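Local atomic coordinates of RING finger protein unkempt homolog (PDB entry 5ELH), a protein that binds specific RNA sequences through clustered CCCH zinc fingers and represses translation, so shaping the early morphology of cortical neurons in the embryo. Residues Gly109-Thr112 against His117-Phe120. Numbering follows the deposited sequence.
Sequences GNCT and HCAF. With ZN (zinc ion), chain F.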
ATOM      1  N   GLY A 109     -21.485  -3.400  10.867  1.00 64.04           N
ATOM      2  CA  GLY A 109     -21.149  -4.116   9.648  1.00 60.14           C
ATOM      3  C   GLY A 109     -19.904  -4.975   9.796  1.00 54.85           C
ATOM      4  O   GLY A 109     -19.242  -5.286   8.806  1.00 46.23           O
ATOM      5  N   ASN A 110     -19.597  -5.369  11.030  1.00 57.82           N
ATOM      6  CA  ASN A 110     -18.412  -6.176  11.310  1.00 57.69           C
ATOM      7  C   ASN A 110     -18.728  -7.520  11.971  1.00 54.03           C
ATOM      8  O   ASN A 110     -19.647  -7.632  12.782  1.00 54.57           O
ATOM      9  CB  ASN A 110     -17.437  -5.382  12.181  1.00 64.33           C
ATOM     10  CG  ASN A 110     -17.006  -4.083  11.529  1.00 68.19           C
ATOM     11  OD1 ASN A 110     -17.150  -3.906  10.318  1.00 66.81           O
ATOM     12  ND2 ASN A 110     -16.472  -3.167  12.330  1.00 70.56           N
ATOM     13  N   CYS A 111     -17.947  -8.531  11.610  1.00 45.20           N
ATOM     14  CA  CYS A 111     -18.084  -9.875  12.161  1.00 42.16           C
ATOM     15  C   CYS A 111     -18.026  -9.871  13.686  1.00 34.27           C
ATOM     16  O   CYS A 111     -17.209  -9.170  14.275  1.00 43.16           O
ATOM     17  CB  CYS A 111     -16.956 -10.758  11.627  1.00 35.72           C
ATOM     18  SG  CYS A 111     -16.963 -12.450  12.257  1.00 35.85           S
ATOM     19  N   THR A 112     -18.878 -10.672  14.320  1.00 40.34           N
ATOM     20  CA  THR A 112     -18.971 -10.686  15.781  1.00 43.88           C
ATOM     21  C   THR A 112     -17.865 -11.506  16.455  1.00 47.22           C
ATOM     22  O   THR A 112     -17.667 -11.394  17.664  1.00 44.94           O
ATOM     23  CB  THR A 112     -20.339 -11.217  16.250  1.00 47.35           C
ATOM     24  OG1 THR A 112     -20.569 -12.522  15.706  1.00 53.37           O
ATOM     25  CG2 THR A 112     -21.454 -10.284  15.800  1.00 48.27           C
ATOM     26  N   HIS A 117     -11.612  -7.468  10.582  1.00 35.50           N
ATOM     27  CA  HIS A 117     -10.573  -8.137   9.806  1.00 32.34           C
ATOM     28  C   HIS A 117     -10.999  -9.497   9.263  1.00 31.56           C
ATOM     29  O   HIS A 117     -10.220 -10.144   8.572  1.00 30.22           O
ATOM     30  CB  HIS A 117      -9.291  -8.302  10.629  1.00 28.12           C
ATOM     31  CG  HIS A 117      -8.666  -7.004  11.039  1.00 32.59           C
ATOM     32  ND1 HIS A 117      -8.726  -5.871  10.257  1.00 31.63           N
ATOM     33  CD2 HIS A 117      -7.984  -6.657  12.155  1.00 33.99           C
ATOM     34  CE1 HIS A 117      -8.101  -4.884  10.870  1.00 37.47           C
ATOM     35  NE2 HIS A 117      -7.645  -5.333  12.025  1.00 37.74           N
ATOM     36  N   CYS A 118     -12.225  -9.920   9.563  1.00 27.93           N
ATOM     37  CA  CYS A 118     -12.685 -11.253   9.193  1.00 26.46           C
ATOM     38  C   CYS A 118     -12.380 -11.566   7.727  1.00 24.93           C
ATOM     39  O   CYS A 118     -12.562 -10.723   6.853  1.00 27.55           O
ATOM     40  CB  CYS A 118     -14.178 -11.401   9.442  1.00 29.74           C
ATOM     41  SG  CYS A 118     -14.765 -13.046   9.005  1.00 26.32           S
ATOM     42  N   ALA A 119     -11.908 -12.782   7.479  1.00 22.80           N
ATOM     43  CA  ALA A 119     -11.446 -13.183   6.153  1.00 19.89           C
ATOM     44  C   ALA A 119     -12.545 -13.837   5.316  1.00 19.64           C
ATOM     45  O   ALA A 119     -12.319 -14.198   4.163  1.00 21.62           O
ATOM     46  CB  ALA A 119     -10.233 -14.123   6.276  1.00 20.29           C
ATOM     47  N   PHE A 120     -13.731 -13.986   5.897  1.00 22.23           N
ATOM     48  CA  PHE A 120     -14.881 -14.489   5.150  1.00 23.18           C
ATOM     49  C   PHE A 120     -15.776 -13.317   4.774  1.00 24.58           C
ATOM     50  O   PHE A 120     -15.709 -12.248   5.393  1.00 23.28           O
ATOM     51  CB  PHE A 120     -15.663 -15.520   5.973  1.00 22.77           C
ATOM     52  CG  PHE A 120     -14.980 -16.859   6.082  1.00 28.64           C
ATOM     53  CD1 PHE A 120     -13.971 -17.065   7.010  1.00 32.21           C
ATOM     54  CD2 PHE A 120     -15.349 -17.911   5.258  1.00 26.03           C
ATOM     55  CE1 PHE A 120     -13.347 -18.291   7.117  1.00 29.14           C
ATOM     56  CE2 PHE A 120     -14.724 -19.140   5.357  1.00 28.68           C
ATOM     57  CZ  PHE A 120     -13.723 -19.329   6.289  1.00 30.18           C
TER
HETATM   58 ZN    ZN F 203     -16.903 -13.255   9.965  1.00 39.70          ZN
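C118 SG is gripped twice: it binds the zinc ion at 2.4 Å, and it accepts a hydrogen bond from the backbone N of F120, two residues on, at 3.4 Å. That N-H points almost straight at the sulfur (163°), which helps to hold the thiolate and probably draws off part of its negative charge. On the other segment, C111 SG binds the same ion, also at 2.4 Å. Both cysteines extend SG anti to the backbone N (chi1 178° in C111, -180° in C118), a turn that brings each sulfur to the shared zinc and leaves it beside the residue's own carbonyl carbon. For C118 this is also the side of the chain's onward course, where F120 N reaches the sulfur. C111 SG and C118 SG stay 4.0 Å apart, the spacing of ligands on a shared zinc and far too long for a disulfide. Behind them the methylenes meet, C111 CB lying 3.6 Å from C118 CB, and this small apolar touch is the direct protein contact between 109-112 and 117-120. Cysteine suits both places because its short side chain ends in a soft sulfur that zinc favours. C101 and H122 complete the four-ligand site of this CCCH finger, whose loops are organised round the metal with neither helix nor strand in the two segments. Outside the site, the ND1 of H117 pairs with Y7 OH of helix 3-10 and its NE2 with T31 O, while A119 and F120 rest on R90 of helix 87-90; helix 134-142 follows later in the chain.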